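Local structure of aminotransferase class-III (Sphaerobacter thermophilus DSM 20745, 6K8H) at residues E243-A247 with Y248-L252; D203-E206 with R207-Q211; E298-S301 with V302-P305; E210-R213 with D214-A217. The protein belongs to the class-III aminotransferase family, is also called an omega-transaminase, and has the large mixed-sheet fold of the PLP-dependent aminotransferases. All coordinates share one frame; numbering follows the deposited sequence.

In the fold
Along the chain, interaction 2 comes first, within helix 202-211. Interaction 4 begins where it ends, shares E210 and Q211 with it, and turns the chain into strand 216-221. Interaction 1 follows in series, closing the turn from helix 235-248 into strand 251-255, the neighbour of strand 216-221 in the seven-stranded sheet. None nests within or crosses another, but interactions 1, 2 and 4 touch: I209 packs on I244 and I250, and V251 N lies 2.9 Å from A217 O, a probable hydrogen bond. Interaction 3, at the end of helix 297-300 and into the loop after it, stands apart from this cluster, its centre about 18 Å from that of interaction 1, and reaches the second subunit.

Interaction 1 of 4, residues E243-A247 with Y248-L252; sequences EITRA and YGIVL
I244 lies against the ring of Y248, its CG1 3.4 Å from CE2 and its CD1 3.7 Å from the same ring carbon. The approach is slanted, and CG1 is carried to the ring because it stands anti to the backbone N (chi1 -173°). A247 CB lies at a looser 4.1 Å from Y248 CD1, an ortho carbon across the ring. One residue along, T245 meets I250 through their methyl groups, CG2 to CG2 at 4.0 Å, the two side chains crossing at about a right angle. Next to this pair, the CB of L252 packs near T245 OG1, whose single proton is shared between the carbonyls of L241 and R242 within the helix.

Behind these side chains is the end of helix 235-248. Y248 N binds I244 O at 3.1 Å and, more weakly, T245 O. G249 then takes a positive phi (68°), a conformation that favours glycine, and the chain closes in a Schellman motif: I250 N returns to T245 O at 3.0 Å, while G249 N makes a weak bond to R246 O. The turn leads directly into strand 251-255 and so completes the beta-alpha-beta unit that starts with strand 216-221.

Further out, I209 of helix 202-211 packs on I244, Y248 and I250, so the aromatic and aliphatic groups meet a second helix. T245 and I250 both touch V219, and L252 touches I221, which seats the turn against the adjacent strand. The carbonyl of Y248 receives a hydrogen bond from R144, and L252 N donates to the carboxylate of D276.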
loop_
_atom_site.group_PDB
_atom_site.type_symbol
_atom_site.label_atom_id
_atom_site.label_comp_id
_atom_site.label_asym_id
_atom_site.label_seq_id
_atom_site.Cartn_x
_atom_site.Cartn_y
_atom_site.Cartn_z
ATOM N N GLU B 243 7.826 -30.061 -3.586
ATOM C CA GLU B 243 7.159 -31.367 -3.612
ATOM C C GLU B 243 6.176 -31.512 -2.456
ATOM O O GLU B 243 5.038 -31.963 -2.644
ATOM C CB GLU B 243 8.184 -32.506 -3.579
ATOM C CG GLU B 243 9.044 -32.610 -4.822
ATOM C CD GLU B 243 8.450 -33.528 -5.876
ATOM O OE1 GLU B 243 7.229 -33.436 -6.136
ATOM O OE2 GLU B 243 9.206 -34.357 -6.444
ATOM N N ILE B 244 6.588 -31.125 -1.248
ATOM C CA ILE B 244 5.720 -31.388 -0.101
ATOM C C ILE B 244 4.512 -30.460 -0.115
ATOM O O ILE B 244 3.404 -30.880 0.243
ATOM C CB ILE B 244 6.497 -31.300 1.231
ATOM C CG1 ILE B 244 5.602 -31.741 2.397
ATOM C CG2 ILE B 244 7.034 -29.896 1.481
ATOM C CD1 ILE B 244 6.337 -31.934 3.705
ATOM N N THR B 245 4.693 -29.190 -0.527
ATOM C CA THR B 245 3.528 -28.310 -0.615
ATOM C C THR B 245 2.564 -28.780 -1.695
ATOM O O THR B 245 1.343 -28.734 -1.505
ATOM C CB THR B 245 3.939 -26.860 -0.870
ATOM O OG1 THR B 245 4.830 -26.790 -1.991
ATOM C CG2 THR B 245 4.602 -26.262 0.368
ATOM N N ARG B 246 3.084 -29.233 -2.841
ATOM C CA ARG B 246 2.193 -29.761 -3.868
ATOM C C ARG B 246 1.445 -30.997 -3.372
ATOM O O ARG B 246 0.241 -31.148 -3.621
ATOM C CB ARG B 246 2.994 -30.074 -5.129
ATOM C CG ARG B 246 2.203 -30.808 -6.183
ATOM C CD ARG B 246 1.286 -29.874 -6.965
ATOM N NE ARG B 246 0.847 -30.524 -8.200
ATOM C CZ ARG B 246 1.509 -30.464 -9.354
ATOM N NH1 ARG B 246 2.636 -29.763 -9.440
ATOM N NH2 ARG B 246 1.042 -31.106 -10.421
ATOM N N ALA B 247 2.129 -31.878 -2.639
ATOM C CA ALA B 247 1.465 -33.092 -2.157
ATOM C C ALA B 247 0.302 -32.771 -1.235
ATOM O O ALA B 247 -0.696 -33.507 -1.209
ATOM C CB ALA B 247 2.461 -33.997 -1.431
ATOM N N TYR B 248 0.456 -31.709 -0.439
ATOM C CA TYR B 248 -0.519 -31.374 0.635
ATOM C C TYR B 248 -1.542 -30.298 0.253
ATOM O O TYR B 248 -2.308 -29.912 1.133
ATOM C CB TYR B 248 0.243 -31.012 1.910
ATOM C CG TYR B 248 1.037 -32.156 2.481
ATOM C CD1 TYR B 248 0.706 -33.465 2.182
ATOM C CD2 TYR B 248 2.098 -31.936 3.338
ATOM C CE1 TYR B 248 1.421 -34.529 2.706
ATOM C CE2 TYR B 248 2.825 -32.985 3.869
ATOM C CZ TYR B 248 2.482 -34.286 3.557
ATOM O OH TYR B 248 3.190 -35.326 4.076
ATOM N N GLY B 249 -1.566 -29.849 -0.996
ATOM C CA GLY B 249 -2.492 -28.804 -1.385
ATOM C C GLY B 249 -2.201 -27.458 -0.762
ATOM O O GLY B 249 -3.121 -26.642 -0.594
ATOM N N ILE B 250 -0.940 -27.203 -0.423
ATOM C CA ILE B 250 -0.502 -25.951 0.188
ATOM C C ILE B 250 0.045 -25.036 -0.899
ATOM O O ILE B 250 0.870 -25.458 -1.724
ATOM C CB ILE B 250 0.562 -26.205 1.268
ATOM C CG1 ILE B 250 -0.015 -27.044 2.399
ATOM C CG2 ILE B 250 1.105 -24.884 1.814
ATOM C CD1 ILE B 250 1.051 -27.620 3.278
ATOM N N VAL B 251 -0.396 -23.779 -0.889
ATOM C CA VAL B 251 0.020 -22.796 -1.884
ATOM C C VAL B 251 1.443 -22.348 -1.563
ATOM O O VAL B 251 1.714 -21.856 -0.464
ATOM C CB VAL B 251 -0.943 -21.600 -1.894
ATOM C CG1 VAL B 251 -0.404 -20.487 -2.765
ATOM C CG2 VAL B 251 -2.353 -22.036 -2.341
ATOM N N LEU B 252 2.351 -22.493 -2.529
ATOM C CA LEU B 252 3.722 -22.011 -2.375
ATOM C C LEU B 252 3.814 -20.598 -2.952
ATOM O O LEU B 252 3.597 -20.389 -4.157
ATOM C CB LEU B 252 4.709 -22.965 -3.052
ATOM C CG LEU B 252 6.211 -22.617 -3.028
ATOM C CD1 LEU B 252 6.748 -22.400 -1.605
ATOM C CD2 LEU B 252 7.009 -23.714 -3.732
#

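Interaction 2 of 4, residues D203-E206 with R207-Q211; sequences DGTE and RLIEQ
The carboxylate of D203 and the guanidinium of R207 are turned 30° from each other, and one oxygen, OD2, comes obliquely to 2.8 Å from both NE and NH2 of R207. The pair forms a salt bridge, but neither N-H points well at the oxygen, and both hydrogen bonds are weak. R207 reaches back because its chain bends at chi3 (-83°). The CA of G204 approaches the same guanidinium obliquely, 3.7 Å from NH2.

This is an i to i+4 pair on helix 202-211, where the successive carbonyls of D203, G204, T205 and E206 accept the amides four residues on. The bond from R207 N to D203 O, 3.0 Å long, is regular, and R207 NE adds a weak hydrogen bond to the same carbonyl oxygen.

On another side of the helix T205 and I209 run side by side, with CG2 3.8 Å from CD1. Both side chains pack on helix 235-248, T205 against F237 and I209 against L241. The hydroxyl of T205 is bonded to the carbonyl of D201, and E206 directs its carboxylate to a salt bridge with R240 on that neighbouring helix.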
loop_
_atom_site.group_PDB
_atom_site.type_symbol
_atom_site.label_atom_id
_atom_site.label_comp_id
_atom_site.label_asym_id
_atom_site.label_seq_id
_atom_site.Cartn_x
_atom_site.Cartn_y
_atom_site.Cartn_z
ATOM N N ASP B 203 14.926 -30.703 6.742
ATOM C CA ASP B 203 14.373 -31.678 7.682
ATOM C C ASP B 203 13.345 -31.043 8.616
ATOM O O ASP B 203 12.212 -31.534 8.742
ATOM C CB ASP B 203 15.506 -32.325 8.478
ATOM C CG ASP B 203 15.001 -33.325 9.492
ATOM O OD1 ASP B 203 14.533 -34.406 9.079
ATOM O OD2 ASP B 203 15.079 -33.020 10.706
ATOM N N GLY B 204 13.737 -29.973 9.309
ATOM C CA GLY B 204 12.802 -29.294 10.191
ATOM C C GLY B 204 11.628 -28.694 9.441
ATOM O O GLY B 204 10.484 -28.745 9.908
ATOM N N THR B 205 11.894 -28.129 8.259
ATOM C CA THR B 205 10.835 -27.571 7.425
ATOM C C THR B 205 9.788 -28.632 7.089
ATOM O O THR B 205 8.579 -28.405 7.236
ATOM C CB THR B 205 11.447 -26.985 6.145
ATOM O OG1 THR B 205 12.186 -25.797 6.462
ATOM C CG2 THR B 205 10.386 -26.661 5.113
ATOM N N GLU B 206 10.243 -29.813 6.655
ATOM C CA GLU B 206 9.319 -30.886 6.304
ATOM C C GLU B 206 8.552 -31.374 7.522
ATOM O O GLU B 206 7.337 -31.591 7.443
ATOM C CB GLU B 206 10.078 -32.038 5.643
ATOM C CG GLU B 206 10.473 -31.755 4.202
ATOM C CD GLU B 206 11.026 -32.977 3.483
ATOM O OE1 GLU B 206 11.539 -33.895 4.167
ATOM O OE2 GLU B 206 10.940 -33.018 2.236
ATOM N N ARG B 207 9.232 -31.543 8.660
ATOM C CA ARG B 207 8.534 -32.040 9.842
ATOM C C ARG B 207 7.438 -31.069 10.284
ATOM O O ARG B 207 6.331 -31.491 10.652
ATOM C CB ARG B 207 9.527 -32.289 10.979
ATOM C CG ARG B 207 10.455 -33.500 10.791
ATOM C CD ARG B 207 11.365 -33.682 12.019
ATOM N NE ARG B 207 12.545 -32.817 11.958
ATOM C CZ ARG B 207 13.100 -32.200 13.007
ATOM N NH1 ARG B 207 12.573 -32.341 14.220
ATOM N NH2 ARG B 207 14.182 -31.433 12.837
ATOM N N LEU B 208 7.719 -29.762 10.227
ATOM C CA LEU B 208 6.713 -28.777 10.616
ATOM C C LEU B 208 5.549 -28.723 9.629
ATOM O O LEU B 208 4.387 -28.623 10.043
ATOM C CB LEU B 208 7.362 -27.404 10.767
ATOM C CG LEU B 208 8.069 -27.213 12.107
ATOM C CD1 LEU B 208 9.022 -26.022 12.036
ATOM C CD2 LEU B 208 7.055 -27.018 13.223
ATOM N N ILE B 209 5.831 -28.768 8.331
ATOM C CA ILE B 209 4.713 -28.748 7.345
ATOM C C ILE B 209 3.855 -30.011 7.515
ATOM O O ILE B 209 2.627 -29.895 7.529
ATOM C CB ILE B 209 5.250 -28.572 5.915
ATOM C CG1 ILE B 209 5.794 -27.153 5.725
ATOM C CG2 ILE B 209 4.174 -28.913 4.902
ATOM C CD1 ILE B 209 6.632 -26.960 4.502
ATOM N N GLU B 210 4.507 -31.146 7.745
ATOM C CA GLU B 210 3.803 -32.444 7.884
ATOM C C GLU B 210 2.843 -32.373 9.076
ATOM O O GLU B 210 1.694 -32.761 8.935
ATOM C CB GLU B 210 4.861 -33.521 8.103
ATOM C CG GLU B 210 4.637 -34.749 7.256
ATOM C CD GLU B 210 3.334 -35.410 7.622
ATOM O OE1 GLU B 210 2.853 -35.122 8.713
ATOM O OE2 GLU B 210 2.809 -36.196 6.820
ATOM N N GLN B 211 3.318 -31.791 10.171
ATOM C CA GLN B 211 2.597 -31.630 11.453
ATOM C C GLN B 211 1.366 -30.735 11.268
ATOM O O GLN B 211 0.362 -31.006 11.923
ATOM C CB GLN B 211 3.570 -31.014 12.455
ATOM C CG GLN B 211 2.952 -30.668 13.795
ATOM C CD GLN B 211 3.996 -30.418 14.855
ATOM O OE1 GLN B 211 3.693 -29.916 15.933
ATOM N NE2 GLN B 211 5.229 -30.798 14.565
#

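Interaction 3 of 4, residues E298-S301 with V302-P305; sequences EVMS and VFDP
M300 folds twice, at chi2 (-72°) and again at chi3, and this double bend brings its sulfur and methyl to the rim of F303, whose CG stands anti to its own carbonyl carbon. SD lies 5.2 Å from the ring centroid and 81° off the ring normal, an edge-on Met-aromatic contact, while CE touches CD2 at 3.9 Å. V302 CG2 covers one face of the ring, displaced toward the rim.

The backbone beneath is the tail of helix 297-300, which tightens into a 3-10 turn. Three i to i+3 bonds follow in succession: V302 N to V299 O, F303 N to M300 O at 3.0 Å, and D304 N to S301 O at 3.1 Å. In each the donor stands above the carbonyl plane, most markedly in the last, where it is 67° out. S301 turns its hydroxyl back to E298 O, 2.7 Å from OG, and OG in turn receives a weak hydrogen bond from R311.

Around this turn, V302 and F303 pack on A137 of helix 127-142, and M300 touches Q120 and R122 of strand 120-124. The carboxylate of D304 bonds the hydroxyl of T306. P31 of the second subunit packs on both M300 and F303, and G32 of that subunit meets D304, placing the turn at the dimer interface.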
loop_
_atom_site.group_PDB
_atom_site.type_symbol
_atom_site.label_atom_id
_atom_site.label_comp_id
_atom_site.label_asym_id
_atom_site.label_seq_id
_atom_site.Cartn_x
_atom_site.Cartn_y
_atom_site.Cartn_z
ATOM N N GLU B 298 -5.217 -20.941 -12.081
ATOM C CA GLU B 298 -5.979 -21.754 -11.138
ATOM C C GLU B 298 -6.129 -21.054 -9.788
ATOM O O GLU B 298 -7.239 -20.941 -9.255
ATOM C CB GLU B 298 -5.316 -23.125 -10.981
ATOM C CG GLU B 298 -5.779 -23.943 -9.786
ATOM C CD GLU B 298 -7.163 -24.582 -9.961
ATOM O OE1 GLU B 298 -7.754 -24.460 -11.058
ATOM O OE2 GLU B 298 -7.658 -25.206 -8.989
ATOM N N VAL B 299 -5.023 -20.576 -9.214
ATOM C CA VAL B 299 -5.118 -19.948 -7.901
ATOM C C VAL B 299 -5.619 -18.516 -8.023
ATOM O O VAL B 299 -6.461 -18.072 -7.233
ATOM C CB VAL B 299 -3.764 -20.015 -7.166
ATOM C CG1 VAL B 299 -3.867 -19.337 -5.813
ATOM C CG2 VAL B 299 -3.296 -21.458 -7.020
ATOM N N MET B 300 -5.138 -17.779 -9.023
ATOM C CA MET B 300 -5.570 -16.398 -9.174
ATOM C C MET B 300 -7.065 -16.280 -9.451
ATOM O O MET B 300 -7.612 -15.185 -9.301
ATOM C CB MET B 300 -4.760 -15.716 -10.281
ATOM C CG MET B 300 -3.273 -15.566 -9.956
ATOM S SD MET B 300 -3.003 -14.319 -8.694
ATOM C CE MET B 300 -3.522 -12.872 -9.623
ATOM N N SER B 301 -7.743 -17.378 -9.813
ATOM C CA SER B 301 -9.181 -17.314 -10.076
ATOM C C SER B 301 -10.003 -16.899 -8.857
ATOM O O SER B 301 -11.160 -16.502 -9.022
ATOM C CB SER B 301 -9.680 -18.661 -10.598
ATOM O OG SER B 301 -9.560 -19.640 -9.590
ATOM N N VAL B 302 -9.445 -16.963 -7.644
ATOM C CA VAL B 302 -10.171 -16.469 -6.471
ATOM C C VAL B 302 -10.496 -14.985 -6.602
ATOM O O VAL B 302 -11.396 -14.484 -5.919
ATOM C CB VAL B 302 -9.382 -16.743 -5.166
ATOM C CG1 VAL B 302 -9.084 -18.227 -5.038
ATOM C CG2 VAL B 302 -8.086 -15.924 -5.116
ATOM N N PHE B 303 -9.774 -14.263 -7.466
ATOM C CA PHE B 303 -9.994 -12.839 -7.687
ATOM C C PHE B 303 -10.957 -12.530 -8.833
ATOM O O PHE B 303 -11.374 -11.374 -8.980
ATOM C CB PHE B 303 -8.667 -12.157 -8.004
ATOM C CG PHE B 303 -7.688 -12.161 -6.876
ATOM C CD1 PHE B 303 -7.957 -11.482 -5.696
ATOM C CD2 PHE B 303 -6.472 -12.813 -7.009
ATOM C CE1 PHE B 303 -7.033 -11.473 -4.666
ATOM C CE2 PHE B 303 -5.544 -12.802 -5.982
ATOM C CZ PHE B 303 -5.830 -12.131 -4.810
ATOM N N ASP B 304 -11.280 -13.508 -9.659
ATOM C CA ASP B 304 -12.044 -13.281 -10.882
ATOM C C ASP B 304 -13.459 -12.817 -10.550
ATOM O O ASP B 304 -14.212 -13.571 -9.920
ATOM C CB ASP B 304 -12.065 -14.593 -11.682
ATOM C CG ASP B 304 -12.715 -14.460 -13.052
ATOM O OD1 ASP B 304 -13.427 -13.476 -13.303
ATOM O OD2 ASP B 304 -12.522 -15.378 -13.879
ATOM N N PRO B 305 -13.868 -11.613 -10.956
ATOM C CA PRO B 305 -15.225 -11.148 -10.650
ATOM C C PRO B 305 -16.248 -11.475 -11.722
ATOM O O PRO B 305 -17.411 -11.097 -11.572
ATOM C CB PRO B 305 -15.027 -9.629 -10.546
ATOM C CG PRO B 305 -13.991 -9.354 -11.650
ATOM C CD PRO B 305 -13.084 -10.581 -11.670
#

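Interaction 4 of 4, residues E210-R213 with D214-A217; sequences EQHR and DELA
A type I beta turn, H212-E215, at the protein surface joins the end of helix 202-211 to strand 216-221 of the seven-stranded sheet. H212 is the first residue to leave helical geometry, and its carbonyl accepts E215 N at 3.1 Å, the donor standing 50° out of the carbonyl plane. Beneath it, L216 brings CG to 3.4 Å from H212 O and to 4.0 Å from H212 CB. L216 also packs on A148 of the adjacent strand 146-150 and on V195 of strand 194-197 beyond it.

The imidazole of H212 carries Q211 CG over one face, 3.7 Å above its plane. At ND1, E215 OE2 approaches to 3.9 Å, with ring and carboxylate planes 70° apart; E215 instead forms its salt bridge with R146. R213 and D214 run side by side in the same direction, but the carboxylate oxygen OD1 lies well out of the guanidinium plane, 4.3 Å from NE. R213 NH1 makes a long, weak ion pair with E210 OE2. A water accepts a hydrogen bond from D214 N at 2.8 Å and gives a weak one to Q211 O.

The opposite charges of R213 and D214 probably attract without a hydrogen bond, since no N-H of R213 points at OD1. ND1 of H212, buried here without a polar partner, may feel the carboxylate of E215, an influence probably lessened by its salt bridge to R146.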
loop_
_atom_site.group_PDB
_atom_site.type_symbol
_atom_site.label_atom_id
_atom_site.label_comp_id
_atom_site.label_asym_id
_atom_site.label_seq_id
_atom_site.Cartn_x
_atom_site.Cartn_y
_atom_site.Cartn_z
ATOM N N GLU B 210 4.507 -31.146 7.745
ATOM C CA GLU B 210 3.803 -32.444 7.884
ATOM C C GLU B 210 2.843 -32.373 9.076
ATOM O O GLU B 210 1.694 -32.761 8.935
ATOM C CB GLU B 210 4.861 -33.521 8.103
ATOM C CG GLU B 210 4.637 -34.749 7.256
ATOM C CD GLU B 210 3.334 -35.410 7.622
ATOM O OE1 GLU B 210 2.853 -35.122 8.713
ATOM O OE2 GLU B 210 2.809 -36.196 6.820
ATOM N N GLN B 211 3.318 -31.791 10.171
ATOM C CA GLN B 211 2.597 -31.630 11.453
ATOM C C GLN B 211 1.366 -30.735 11.268
ATOM O O GLN B 211 0.362 -31.006 11.923
ATOM C CB GLN B 211 3.570 -31.014 12.455
ATOM C CG GLN B 211 2.952 -30.668 13.795
ATOM C CD GLN B 211 3.996 -30.418 14.855
ATOM O OE1 GLN B 211 3.693 -29.916 15.933
ATOM N NE2 GLN B 211 5.229 -30.798 14.565
ATOM N N HIS B 212 1.463 -29.722 10.404
ATOM C CA HIS B 212 0.397 -28.728 10.259
ATOM C C HIS B 212 -0.283 -28.791 8.893
ATOM O O HIS B 212 -0.878 -27.799 8.455
ATOM C CB HIS B 212 0.934 -27.312 10.488
ATOM C CG HIS B 212 1.522 -27.091 11.844
ATOM N ND1 HIS B 212 0.766 -26.698 12.927
ATOM C CD2 HIS B 212 2.796 -27.196 12.292
ATOM C CE1 HIS B 212 1.550 -26.563 13.983
ATOM N NE2 HIS B 212 2.785 -26.864 13.625
ATOM N N ARG B 213 -0.209 -29.935 8.216
ATOM C CA ARG B 213 -0.548 -29.995 6.800
ATOM C C ARG B 213 -2.020 -29.696 6.524
ATOM O O ARG B 213 -2.352 -29.193 5.447
ATOM C CB ARG B 213 -0.199 -31.367 6.250
ATOM C CG ARG B 213 -0.859 -32.498 7.018
ATOM C CD ARG B 213 -0.437 -33.848 6.474
ATOM N NE ARG B 213 -1.114 -34.147 5.217
ATOM C CZ ARG B 213 -0.999 -35.299 4.561
ATOM N NH1 ARG B 213 -0.220 -36.266 5.038
ATOM N NH2 ARG B 213 -1.651 -35.477 3.420
ATOM N N ASP B 214 -2.921 -29.968 7.474
ATOM C CA ASP B 214 -4.337 -29.777 7.178
ATOM C C ASP B 214 -4.779 -28.344 7.383
ATOM O O ASP B 214 -5.807 -27.927 6.827
ATOM C CB ASP B 214 -5.181 -30.673 8.069
ATOM C CG ASP B 214 -5.094 -32.132 7.666
ATOM O OD1 ASP B 214 -4.777 -32.386 6.479
ATOM O OD2 ASP B 214 -5.331 -33.013 8.516
ATOM N N GLU B 215 -3.995 -27.559 8.139
ATOM C CA GLU B 215 -4.352 -26.144 8.456
ATOM C C GLU B 215 -3.546 -25.110 7.646
ATOM O O GLU B 215 -3.833 -23.909 7.786
ATOM C CB GLU B 215 -4.048 -25.833 9.928
ATOM C CG GLU B 215 -4.140 -27.016 10.875
ATOM C CD GLU B 215 -3.403 -26.861 12.198
ATOM O OE1 GLU B 215 -3.242 -25.717 12.659
ATOM O OE2 GLU B 215 -2.980 -27.889 12.761
ATOM N N LEU B 216 -2.608 -25.539 6.804
ATOM C CA LEU B 216 -1.709 -24.580 6.165
ATOM C C LEU B 216 -2.254 -24.225 4.790
ATOM O O LEU B 216 -2.245 -25.057 3.873
ATOM C CB LEU B 216 -0.303 -25.158 6.044
ATOM C CG LEU B 216 0.676 -25.016 7.205
ATOM C CD1 LEU B 216 1.991 -25.719 6.891
ATOM C CD2 LEU B 216 0.908 -23.532 7.521
ATOM N N ALA B 217 -2.704 -22.973 4.639
ATOM C CA ALA B 217 -3.072 -22.455 3.321
ATOM C C ALA B 217 -1.854 -22.208 2.435
ATOM O O ALA B 217 -1.910 -22.432 1.220
ATOM C CB ALA B 217 -3.861 -21.156 3.466
HETATM O O HOH W 1 -2.430 -30.905 10.052
#